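Lectin 2 (PDB 4TQM) binds glycans as a fungal lectin, holding terminal N-acetylglucosamine in several similar sites of a beta-propeller. Local coordinates at residues K115-L120 with H172-A177; K137-S142 with L155-F160. The protein carries 1 engineered substitution. All coordinates share one frame; numbering follows the deposited sequence.

Interaction 1 (K115-L120 with H172-A177); sequences KHLRYL and HLRFLA. With NAG (2-acetamido-2-deoxy-beta-D-glucopyranose), chain C; NAG (2-acetamido-2-deoxy-beta-D-glucopyranose), chain D.
Tyr119 and Arg174 meet at the edge of the phenol ring: Arg174 O lies in the ring plane and takes the proton of the hydroxyl, 2.9 Å from Tyr119 OH, with a C=O...donor angle of 171°, almost in line with the carbonyl. Further down the same ring, Tyr119 CD2 rests 4.0 Å from Leu176 CD1, the two side chains running alongside but pointing opposite ways. Leu117 lays CD1 over one face of the Arg174 guanidinium, 3.6 Å from Arg174 NE. Strands 117-120 and 173-177 run nearly parallel, 11° apart, yet their axes stay 9.4 Å from each other. They are the first strands of successive four-stranded blades of a beta-propeller, so side chains rather than main-chain bonds fill the gap. The bend of Arg174 at chi3 (-67°) turns its guanidinium toward Lys115, and two waters bridge the remainder: one lies 2.8 Å from Lys115 O and 2.9 Å from Arg174 NH2, the other accepts from Arg174 NH1 and probably donates to Lys115 O. Arg174 NH1 is also bonded to Phe160 O. Beside each strand a histidine, His116 or His172, offers one ring face to the acetamido methyl of a bound N-acetylglucosamine.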
ATOM      1  N   LYS A 115       3.023  -6.881 -15.957  1.00 18.63           N
ATOM      2  CA  LYS A 115       4.342  -6.374 -16.329  1.00 18.43           C
ATOM      3  C   LYS A 115       4.686  -5.026 -15.704  1.00 22.01           C
ATOM      4  O   LYS A 115       5.862  -4.710 -15.502  1.00 16.32           O
ATOM      5  CB  LYS A 115       4.442  -6.249 -17.854  1.00 17.41           C
ATOM      6  CG  LYS A 115       4.240  -7.550 -18.608  1.00 18.72           C
ATOM      7  CD  LYS A 115       4.220  -7.322 -20.117  1.00 25.09           C
ATOM      8  CE  LYS A 115       5.530  -6.724 -20.609  1.00 28.60           C
ATOM      9  NZ  LYS A 115       5.523  -6.488 -22.083  1.00 30.17           N
ATOM     10  N   HIS A 116       3.662  -4.234 -15.404  1.00 16.85           N
ATOM     11  CA  HIS A 116       3.868  -2.833 -15.062  1.00 15.35           C
ATOM     12  C   HIS A 116       3.244  -2.453 -13.728  1.00 16.68           C
ATOM     13  O   HIS A 116       2.366  -3.154 -13.219  1.00 15.51           O
ATOM     14  CB  HIS A 116       3.296  -1.951 -16.174  1.00 15.99           C
ATOM     15  CG  HIS A 116       3.755  -2.340 -17.544  1.00 16.82           C
ATOM     16  ND1 HIS A 116       2.878  -2.606 -18.579  1.00 16.90           N
ATOM     17  CD2 HIS A 116       4.996  -2.512 -18.054  1.00 15.99           C
ATOM     18  CE1 HIS A 116       3.559  -2.923 -19.658  1.00 17.67           C
ATOM     19  NE2 HIS A 116       4.850  -2.874 -19.373  1.00 21.10           N
ATOM     20  N   LEU A 117       3.704  -1.338 -13.166  1.00 14.36           N
ATOM     21  CA  LEU A 117       3.122  -0.820 -11.930  1.00 17.68           C
ATOM     22  C   LEU A 117       2.550   0.570 -12.176  1.00 17.66           C
ATOM     23  O   LEU A 117       3.051   1.306 -13.021  1.00 18.86           O
ATOM     24  CB  LEU A 117       4.169  -0.776 -10.814  1.00 15.59           C
ATOM     25  CG  LEU A 117       4.738  -2.129 -10.383  1.00 19.28           C
ATOM     26  CD1 LEU A 117       5.993  -1.951  -9.532  1.00 15.64           C
ATOM     27  CD2 LEU A 117       3.685  -2.924  -9.624  1.00 16.24           C
ATOM     28  N   ARG A 118       1.496   0.927 -11.450  1.00 19.03           N
ATOM     29  CA  ARG A 118       0.902   2.255 -11.584  1.00 18.56           C
ATOM     30  C   ARG A 118       0.483   2.828 -10.229  1.00 18.11           C
ATOM     31  O   ARG A 118      -0.331   2.243  -9.515  1.00 18.25           O
ATOM     32  CB  ARG A 118      -0.277   2.231 -12.566  1.00 21.52           C
ATOM     33  CG  ARG A 118       0.139   2.288 -14.037  1.00 21.59           C
ATOM     34  CD  ARG A 118      -0.969   1.797 -14.961  1.00 17.34           C
ATOM     35  NE  ARG A 118      -1.226   0.372 -14.773  1.00 17.41           N
ATOM     36  CZ  ARG A 118      -2.140  -0.325 -15.442  1.00 17.51           C
ATOM     37  NH1 ARG A 118      -2.902   0.270 -16.352  1.00 20.28           N
ATOM     38  NH2 ARG A 118      -2.295  -1.620 -15.198  1.00 17.25           N
ATOM     39  N   TYR A 119       1.057   3.980  -9.892  1.00 19.82           N
ATOM     40  CA  TYR A 119       0.854   4.628  -8.603  1.00 18.74           C
ATOM     41  C   TYR A 119       0.344   6.058  -8.762  1.00 19.26           C
ATOM     42  O   TYR A 119       0.482   6.674  -9.830  1.00 19.63           O
ATOM     43  CB  TYR A 119       2.173   4.691  -7.831  1.00 16.45           C
ATOM     44  CG  TYR A 119       2.744   3.359  -7.396  1.00 17.14           C
ATOM     45  CD1 TYR A 119       1.937   2.379  -6.835  1.00 12.84           C
ATOM     46  CD2 TYR A 119       4.100   3.091  -7.534  1.00 17.45           C
ATOM     47  CE1 TYR A 119       2.464   1.170  -6.428  1.00 14.82           C
ATOM     48  CE2 TYR A 119       4.636   1.885  -7.133  1.00 18.53           C
ATOM     49  CZ  TYR A 119       3.816   0.929  -6.580  1.00 18.07           C
ATOM     50  OH  TYR A 119       4.353  -0.271  -6.184  1.00 17.37           O
ATOM     51  N   LEU A 120      -0.224   6.580  -7.678  1.00 16.38           N
ATOM     52  CA  LEU A 120      -0.611   7.980  -7.581  1.00 21.04           C
ATOM     53  C   LEU A 120       0.096   8.596  -6.376  1.00 19.55           C
ATOM     54  O   LEU A 120      -0.079   8.138  -5.244  1.00 20.30           O
ATOM     55  CB  LEU A 120      -2.123   8.099  -7.417  1.00 17.90           C
ATOM     56  CG  LEU A 120      -2.944   7.526  -8.574  1.00 20.82           C
ATOM     57  CD1 LEU A 120      -4.339   7.178  -8.105  1.00 18.65           C
ATOM     58  CD2 LEU A 120      -2.998   8.509  -9.731  1.00 17.85           C
ATOM     59  N   HIS A 172      11.272  -8.882  -8.349  1.00 14.69           N
ATOM     60  CA  HIS A 172      11.717  -7.574  -7.890  1.00 11.61           C
ATOM     61  C   HIS A 172      10.597  -6.750  -7.264  1.00 21.81           C
ATOM     62  O   HIS A 172       9.414  -7.014  -7.500  1.00 11.59           O
ATOM     63  CB  HIS A 172      12.314  -6.808  -9.070  1.00 16.10           C
ATOM     64  CG  HIS A 172      13.340  -7.584  -9.834  1.00 16.34           C
ATOM     65  ND1 HIS A 172      13.324  -7.689 -11.211  1.00 18.26           N
ATOM     66  CD2 HIS A 172      14.417  -8.292  -9.419  1.00 17.69           C
ATOM     67  CE1 HIS A 172      14.342  -8.429 -11.606  1.00 21.65           C
ATOM     68  NE2 HIS A 172      15.024  -8.807 -10.537  1.00 17.65           N
ATOM     69  N   LEU A 173      10.977  -5.746  -6.474  1.00 18.40           N
ATOM     70  CA  LEU A 173       9.994  -4.869  -5.834  1.00 17.41           C
ATOM     71  C   LEU A 173      10.283  -3.402  -6.146  1.00 18.99           C
ATOM     72  O   LEU A 173      11.436  -3.012  -6.267  1.00 14.77           O
ATOM     73  CB  LEU A 173       9.982  -5.090  -4.319  1.00 17.09           C
ATOM     74  CG  LEU A 173       9.481  -6.449  -3.819  1.00 19.05           C
ATOM     75  CD1 LEU A 173       9.884  -6.667  -2.366  1.00 19.01           C
ATOM     76  CD2 LEU A 173       7.970  -6.557  -3.975  1.00 16.43           C
ATOM     77  N   ARG A 174       9.239  -2.586  -6.277  1.00 17.67           N
ATOM     78  CA  ARG A 174       9.426  -1.170  -6.585  1.00 13.42           C
ATOM     79  C   ARG A 174       8.456  -0.296  -5.799  1.00 17.45           C
ATOM     80  O   ARG A 174       7.249  -0.306  -6.051  1.00 16.27           O
ATOM     81  CB  ARG A 174       9.282  -0.915  -8.089  1.00 15.56           C
ATOM     82  CG  ARG A 174      10.520  -1.260  -8.913  1.00 15.16           C
ATOM     83  CD  ARG A 174      10.171  -1.457 -10.378  1.00 15.21           C
ATOM     84  NE  ARG A 174       9.339  -2.642 -10.580  1.00 16.50           N
ATOM     85  CZ  ARG A 174       8.850  -3.023 -11.756  1.00 17.84           C
ATOM     86  NH1 ARG A 174       9.103  -2.311 -12.845  1.00 13.50           N
ATOM     87  NH2 ARG A 174       8.105  -4.120 -11.844  1.00 14.53           N
ATOM     88  N   PHE A 175       9.002   0.455  -4.847  1.00 13.30           N
ATOM     89  CA  PHE A 175       8.222   1.283  -3.934  1.00 19.89           C
ATOM     90  C   PHE A 175       8.566   2.758  -4.112  1.00 19.49           C
ATOM     91  O   PHE A 175       9.604   3.100  -4.688  1.00 19.45           O
ATOM     92  CB  PHE A 175       8.523   0.910  -2.477  1.00 17.48           C
ATOM     93  CG  PHE A 175       8.308  -0.545  -2.146  1.00 20.89           C
ATOM     94  CD1 PHE A 175       9.034  -1.141  -1.127  1.00 18.02           C
ATOM     95  CD2 PHE A 175       7.378  -1.309  -2.835  1.00 13.84           C
ATOM     96  CE1 PHE A 175       8.845  -2.473  -0.806  1.00 18.65           C
ATOM     97  CE2 PHE A 175       7.182  -2.641  -2.518  1.00 17.36           C
ATOM     98  CZ  PHE A 175       7.915  -3.225  -1.503  1.00 17.12           C
ATOM     99  N   LEU A 176       7.701   3.628  -3.599  1.00 16.50           N
ATOM    100  CA  LEU A 176       8.014   5.049  -3.496  1.00 17.35           C
ATOM    101  C   LEU A 176       8.120   5.419  -2.019  1.00 20.13           C
ATOM    102  O   LEU A 176       7.257   5.050  -1.220  1.00 17.99           O
ATOM    103  CB  LEU A 176       6.939   5.899  -4.182  1.00 22.10           C
ATOM    104  CG  LEU A 176       6.687   5.673  -5.677  1.00 19.46           C
ATOM    105  CD1 LEU A 176       5.570   6.582  -6.180  1.00 17.97           C
ATOM    106  CD2 LEU A 176       7.956   5.885  -6.489  1.00 19.44           C
ATOM    107  N   ALA A 177       9.179   6.141  -1.660  1.00 17.40           N
ATOM    108  CA  ALA A 177       9.423   6.522  -0.270  1.00 18.59           C
ATOM    109  C   ALA A 177      10.512   7.584  -0.168  1.00 18.50           C
ATOM    110  O   ALA A 177      11.446   7.602  -0.966  1.00 19.98           O
ATOM    111  CB  ALA A 177       9.807   5.298   0.556  1.00 17.59           C
TER
HETATM  112  C1  NAG C   3       4.704   3.183 -24.170  1.00 24.66           C
HETATM  113  C2  NAG C   3       4.112   3.462 -22.794  1.00 23.93           C
HETATM  114  C3  NAG C   3       3.106   4.601 -22.906  1.00 23.53           C
HETATM  115  C4  NAG C   3       3.792   5.817 -23.516  1.00 27.96           C
HETATM  116  C5  NAG C   3       4.436   5.456 -24.851  1.00 25.20           C
HETATM  117  C6  NAG C   3       5.219   6.648 -25.398  1.00 26.94           C
HETATM  118  C7  NAG C   3       4.117   1.492 -21.353  1.00 23.78           C
HETATM  119  C8  NAG C   3       3.332   0.321 -20.835  1.00 20.18           C
HETATM  120  N2  NAG C   3       3.501   2.260 -22.251  1.00 20.41           N
HETATM  121  O3  NAG C   3       2.579   4.926 -21.640  1.00 20.31           O
HETATM  122  O4  NAG C   3       2.866   6.870 -23.700  1.00 24.58           O
HETATM  123  O5  NAG C   3       5.303   4.346 -24.712  1.00 26.19           O
HETATM  124  O6  NAG C   3       5.854   6.292 -26.606  1.00 35.90           O
HETATM  125  O7  NAG C   3       5.265   1.692 -20.952  1.00 22.54           O
HETATM  126  C1  NAG D   3      20.719  -4.126 -13.138  1.00 16.29           C
HETATM  127  C2  NAG D   3      19.442  -3.468 -12.621  1.00 17.55           C
HETATM  128  C3  NAG D   3      19.219  -2.152 -13.354  1.00 17.23           C
HETATM  129  C4  NAG D   3      20.461  -1.278 -13.254  1.00 17.40           C
HETATM  130  C5  NAG D   3      21.701  -2.040 -13.710  1.00 21.45           C
HETATM  131  C6  NAG D   3      22.952  -1.197 -13.486  1.00 26.82           C
HETATM  132  C7  NAG D   3      17.818  -5.112 -11.816  1.00 17.90           C
HETATM  133  C8  NAG D   3      16.481  -5.741 -12.069  1.00 17.27           C
HETATM  134  N2  NAG D   3      18.312  -4.357 -12.801  1.00 16.63           N
HETATM  135  O3  NAG D   3      18.118  -1.467 -12.804  1.00 18.91           O
HETATM  136  O4  NAG D   3      20.298  -0.125 -14.047  1.00 20.72           O
HETATM  137  O5  NAG D   3      21.825  -3.257 -13.002  1.00 18.88           O
HETATM  138  O6  NAG D   3      24.104  -2.000 -13.631  1.00 27.69           O
HETATM  139  O7  NAG D   3      18.399  -5.312 -10.747  1.00 18.34           O
HETATM  140  O   HOH W   1       7.979  -5.895 -14.130  1.00 14.79           O
HETATM  141  O   HOH W   2       7.718  -2.378 -15.508  1.00 16.04           O

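Interaction 2 (K137-S142 with L155-F160); sequences KGVLVS and LVLKDF. With GAL (beta-D-galactopyranose), chain B; NAG (2-acetamido-2-deoxy-beta-D-glucopyranose), chain D; NAG (2-acetamido-2-deoxy-beta-D-glucopyranose), chain E.
Leu155 has CG anti to its own nitrogen, and chi1 of -171° together with chi2 of 63° brings CD1 to 3.4 Å from Val139 O and close to the Gly138 carbonyl carbon. Leu140, on the same face of the sheet, has CG anti to its carbonyl carbon (chi1 -70°), and its CD1 crosses over to lie 3.7 Å from Leu155 CB. Among the valines, Val141 CG2 meets Val156 CG2 at 3.7 Å, the two side chains crossing at about a right angle, while Val139 CG2 lies 3.6 Å from Asp159 O and also touches Phe160 CB. Two backbone bonds tie the strands: Val139 N to Leu157 O, and Val156 N to Val139 O, each 2.9 Å long. Between these two bonds Leu157 N is buried without a partner in the model. Gly138 CA makes a CA-H...O contact with Leu157 O at 3.3 Å, and a second one with Asp159 O. Sugars sit at both loop ends. Lys137, kinked about its second and fourth torsions, puts NZ 2.6 Å from O6 of the chain E N-acetylglucosamine and also bonds galactose O4. The Asp159 carboxylate takes two hydroxyls of the chain D N-acetylglucosamine, O3 on OD1 and O4 on OD2, and OD1 also receives Phe160 N. This is the antiparallel outer hairpin of a propeller blade, its exit loop completing a sugar site with Gly165, Trp167 and Asp192.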
ATOM      1  N   LYS A 137       9.651   0.995 -20.765  1.00 16.51           N
ATOM      2  CA  LYS A 137      10.958   1.591 -21.023  1.00 24.42           C
ATOM      3  C   LYS A 137      11.507   2.363 -19.828  1.00 22.11           C
ATOM      4  O   LYS A 137      12.560   2.998 -19.921  1.00 19.13           O
ATOM      5  CB  LYS A 137      10.893   2.508 -22.245  1.00 25.65           C
ATOM      6  CG  LYS A 137      10.449   1.813 -23.516  1.00 20.45           C
ATOM      7  CD  LYS A 137      11.314   0.605 -23.821  1.00 31.25           C
ATOM      8  CE  LYS A 137      11.012   0.065 -25.207  1.00 30.28           C
ATOM      9  NZ  LYS A 137       9.551  -0.144 -25.395  1.00 30.89           N
ATOM     10  N   GLY A 138      10.798   2.306 -18.707  1.00 19.77           N
ATOM     11  CA  GLY A 138      11.228   3.002 -17.511  1.00 21.10           C
ATOM     12  C   GLY A 138      10.083   3.657 -16.767  1.00 21.88           C
ATOM     13  O   GLY A 138       8.942   3.191 -16.819  1.00 21.03           O
ATOM     14  N   VAL A 139      10.392   4.748 -16.074  1.00 20.50           N
ATOM     15  CA  VAL A 139       9.414   5.457 -15.261  1.00 20.58           C
ATOM     16  C   VAL A 139       8.743   6.581 -16.048  1.00 21.25           C
ATOM     17  O   VAL A 139       9.412   7.478 -16.564  1.00 20.86           O
ATOM     18  CB  VAL A 139      10.066   6.034 -13.988  1.00 20.26           C
ATOM     19  CG1 VAL A 139       9.023   6.704 -13.105  1.00 17.94           C
ATOM     20  CG2 VAL A 139      10.790   4.935 -13.224  1.00 19.48           C
ATOM     21  N   LEU A 140       7.417   6.516 -16.133  1.00 20.17           N
ATOM     22  CA  LEU A 140       6.617   7.503 -16.849  1.00 21.58           C
ATOM     23  C   LEU A 140       5.842   8.334 -15.841  1.00 19.40           C
ATOM     24  O   LEU A 140       5.207   7.785 -14.944  1.00 18.41           O
ATOM     25  CB  LEU A 140       5.613   6.815 -17.778  1.00 19.89           C
ATOM     26  CG  LEU A 140       6.019   6.061 -19.050  1.00 22.46           C
ATOM     27  CD1 LEU A 140       6.715   6.974 -20.039  1.00 28.64           C
ATOM     28  CD2 LEU A 140       6.865   4.830 -18.751  1.00 20.32           C
ATOM     29  N   VAL A 141       5.878   9.652 -15.990  1.00 19.42           N
ATOM     30  CA  VAL A 141       5.163  10.527 -15.066  1.00 20.93           C
ATOM     31  C   VAL A 141       4.186  11.441 -15.801  1.00 20.62           C
ATOM     32  O   VAL A 141       4.534  12.043 -16.816  1.00 22.12           O
ATOM     33  CB  VAL A 141       6.143  11.388 -14.235  1.00 20.60           C
ATOM     34  CG1 VAL A 141       5.386  12.392 -13.370  1.00 24.68           C
ATOM     35  CG2 VAL A 141       7.032  10.506 -13.376  1.00 21.29           C
ATOM     36  N   SER A 142       2.959  11.522 -15.292  1.00 21.64           N
ATOM     37  CA  SER A 142       2.006  12.539 -15.729  1.00 22.53           C
ATOM     38  C   SER A 142       1.795  13.553 -14.613  1.00 20.24           C
ATOM     39  O   SER A 142       1.254  13.225 -13.552  1.00 19.57           O
ATOM     40  CB  SER A 142       0.667  11.917 -16.118  1.00 22.67           C
ATOM     41  OG  SER A 142      -0.296  12.931 -16.357  1.00 25.95           O
ATOM     42  N   LEU A 155       8.534   9.919 -20.169  1.00 21.80           N
ATOM     43  CA  LEU A 155       9.576   9.042 -19.646  1.00 25.23           C
ATOM     44  C   LEU A 155      10.655   9.888 -18.982  1.00 24.64           C
ATOM     45  O   LEU A 155      11.385  10.610 -19.660  1.00 26.95           O
ATOM     46  CB  LEU A 155      10.177   8.191 -20.768  1.00 23.92           C
ATOM     47  CG  LEU A 155      11.128   7.064 -20.354  1.00 26.39           C
ATOM     48  CD1 LEU A 155      10.396   6.029 -19.513  1.00 23.50           C
ATOM     49  CD2 LEU A 155      11.769   6.412 -21.574  1.00 28.05           C
ATOM     50  N   VAL A 156      10.747   9.803 -17.657  1.00 26.35           N
ATOM     51  CA  VAL A 156      11.664  10.650 -16.895  1.00 24.31           C
ATOM     52  C   VAL A 156      12.892   9.898 -16.381  1.00 22.26           C
ATOM     53  O   VAL A 156      13.815  10.505 -15.833  1.00 21.34           O
ATOM     54  CB  VAL A 156      10.959  11.311 -15.692  1.00 17.70           C
ATOM     55  CG1 VAL A 156       9.770  12.149 -16.158  1.00 22.63           C
ATOM     56  CG2 VAL A 156      10.516  10.256 -14.693  1.00 18.92           C
ATOM     57  N   LEU A 157      12.897   8.580 -16.545  1.00 20.28           N
ATOM     58  CA  LEU A 157      14.028   7.759 -16.112  1.00 24.36           C
ATOM     59  C   LEU A 157      14.018   6.409 -16.814  1.00 20.86           C
ATOM     60  O   LEU A 157      13.063   5.641 -16.684  1.00 21.32           O
ATOM     61  CB  LEU A 157      14.012   7.559 -14.594  1.00 21.86           C
ATOM     62  CG  LEU A 157      14.971   6.506 -14.020  1.00 23.99           C
ATOM     63  CD1 LEU A 157      16.418   6.833 -14.351  1.00 22.08           C
ATOM     64  CD2 LEU A 157      14.783   6.372 -12.513  1.00 22.57           C
ATOM     65  N   LYS A 158      15.085   6.122 -17.551  1.00 22.82           N
ATOM     66  CA  LYS A 158      15.194   4.865 -18.279  1.00 24.24           C
ATOM     67  C   LYS A 158      15.700   3.729 -17.388  1.00 24.66           C
ATOM     68  O   LYS A 158      16.749   3.140 -17.654  1.00 21.83           O
ATOM     69  CB  LYS A 158      16.109   5.035 -19.495  1.00 29.45           C
ATOM     70  CG  LYS A 158      15.509   5.874 -20.615  1.00 29.96           C
ATOM     71  CD  LYS A 158      16.571   6.259 -21.638  1.00 31.57           C
ATOM     72  CE  LYS A 158      15.948   6.692 -22.958  1.00 38.61           C
ATOM     73  NZ  LYS A 158      14.938   7.767 -22.773  1.00 36.03           N
ATOM     74  N   ASP A 159      14.949   3.429 -16.332  1.00 19.99           N
ATOM     75  CA  ASP A 159      15.281   2.316 -15.444  1.00 22.64           C
ATOM     76  C   ASP A 159      14.033   1.881 -14.684  1.00 18.21           C
ATOM     77  O   ASP A 159      12.993   2.531 -14.777  1.00 20.03           O
ATOM     78  CB  ASP A 159      16.391   2.711 -14.465  1.00 18.55           C
ATOM     79  CG  ASP A 159      17.309   1.546 -14.113  1.00 24.47           C
ATOM     80  OD1 ASP A 159      16.850   0.385 -14.143  1.00 21.75           O
ATOM     81  OD2 ASP A 159      18.495   1.793 -13.808  1.00 22.71           O
ATOM     82  N   PHE A 160      14.146   0.784 -13.937  1.00 18.17           N
ATOM     83  CA  PHE A 160      13.024   0.213 -13.189  1.00 16.41           C
ATOM     84  C   PHE A 160      11.867  -0.168 -14.110  1.00 18.21           C
ATOM     85  O   PHE A 160      10.706  -0.191 -13.689  1.00 19.42           O
ATOM     86  CB  PHE A 160      12.534   1.167 -12.089  1.00 15.77           C
ATOM     87  CG  PHE A 160      13.615   1.617 -11.146  1.00 22.00           C
ATOM     88  CD1 PHE A 160      14.088   0.770 -10.158  1.00 18.56           C
ATOM     89  CD2 PHE A 160      14.146   2.897 -11.235  1.00 20.89           C
ATOM     90  CE1 PHE A 160      15.078   1.184  -9.283  1.00 21.38           C
ATOM     91  CE2 PHE A 160      15.137   3.317 -10.362  1.00 18.03           C
ATOM     92  CZ  PHE A 160      15.602   2.460  -9.385  1.00 21.26           C
TER
HETATM   93  C1  GAL B   2       6.339  -1.093 -26.199  1.00 24.85           C
HETATM   94  C2  GAL B   2       5.939  -0.231 -25.005  1.00 26.85           C
HETATM   95  C3  GAL B   2       5.645   1.207 -25.416  1.00 22.65           C
HETATM   96  C4  GAL B   2       6.727   1.754 -26.341  1.00 26.59           C
HETATM   97  C5  GAL B   2       6.990   0.763 -27.471  1.00 25.16           C
HETATM   98  C6  GAL B   2       8.063   1.285 -28.419  1.00 24.44           C
HETATM   99  O2  GAL B   2       4.780  -0.771 -24.413  1.00 24.36           O
HETATM  100  O3  GAL B   2       5.553   2.013 -24.261  1.00 24.46           O
HETATM  101  O4  GAL B   2       7.919   1.990 -25.621  1.00 24.15           O
HETATM  102  O5  GAL B   2       7.387  -0.473 -26.913  1.00 19.56           O
HETATM  103  O6  GAL B   2       8.026   0.539 -29.616  1.00 25.78           O
HETATM  104  C1  NAG D   3      20.719  -4.126 -13.138  1.00 16.29           C
HETATM  105  C2  NAG D   3      19.442  -3.468 -12.621  1.00 17.55           C
HETATM  106  C3  NAG D   3      19.219  -2.152 -13.354  1.00 17.23           C
HETATM  107  C4  NAG D   3      20.461  -1.278 -13.254  1.00 17.40           C
HETATM  108  C5  NAG D   3      21.701  -2.040 -13.710  1.00 21.45           C
HETATM  109  C6  NAG D   3      22.952  -1.197 -13.486  1.00 26.82           C
HETATM  110  C7  NAG D   3      17.818  -5.112 -11.816  1.00 17.90           C
HETATM  111  C8  NAG D   3      16.481  -5.741 -12.069  1.00 17.27           C
HETATM  112  N2  NAG D   3      18.312  -4.357 -12.801  1.00 16.63           N
HETATM  113  O3  NAG D   3      18.118  -1.467 -12.804  1.00 18.91           O
HETATM  114  O4  NAG D   3      20.298  -0.125 -14.047  1.00 20.72           O
HETATM  115  O5  NAG D   3      21.825  -3.257 -13.002  1.00 18.88           O
HETATM  116  O6  NAG D   3      24.104  -2.000 -13.631  1.00 27.69           O
HETATM  117  O7  NAG D   3      18.399  -5.312 -10.747  1.00 18.34           O
HETATM  118  C1  NAG E   1       7.741  -6.332 -27.358  1.00 45.13           C
HETATM  119  C2  NAG E   1       6.440  -6.284 -26.556  1.00 39.31           C
HETATM  120  C3  NAG E   1       5.865  -4.863 -26.539  1.00 34.98           C
HETATM  121  C4  NAG E   1       6.929  -3.875 -26.065  1.00 36.19           C
HETATM  122  C5  NAG E   1       8.218  -4.079 -26.861  1.00 34.31           C
HETATM  123  C6  NAG E   1       9.354  -3.188 -26.376  1.00 34.74           C
HETATM  124  C7  NAG E   1       5.546  -8.536 -26.847  1.00 47.57           C
HETATM  125  C8  NAG E   1       4.459  -9.104 -25.989  1.00 46.57           C
HETATM  126  N2  NAG E   1       5.484  -7.228 -27.111  1.00 47.81           N
HETATM  127  O1  NAG E   1       8.289  -7.635 -27.363  1.00 54.43           O
HETATM  128  O3  NAG E   1       4.743  -4.789 -25.688  1.00 43.68           O
HETATM  129  O4  NAG E   1       6.490  -2.539 -26.212  1.00 34.29           O
HETATM  130  O5  NAG E   1       8.655  -5.421 -26.792  1.00 46.40           O
HETATM  131  O6  NAG E   1       9.394  -2.001 -27.136  1.00 43.80           O
HETATM  132  O7  NAG E   1       6.434  -9.282 -27.264  1.00 53.15           O

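Both interactions involve the blade that starts at strand 117-121, at different depths. Interaction 1 is buried, about 10 Å from the centre of the chain, and joins the innermost strands of two successive blades through side chains and bridging water. Interaction 2, centred about 21 Å out and only partly buried, pairs the two outer strands of one blade through main-chain bonds and aliphatic side chains. The two meet where the loop leaving the outer hairpin reaches the first strand of the next blade. The chain D N-acetylglucosamine is contacted from both, by an apolar ring face in interaction 1 and by a carboxylate in interaction 2.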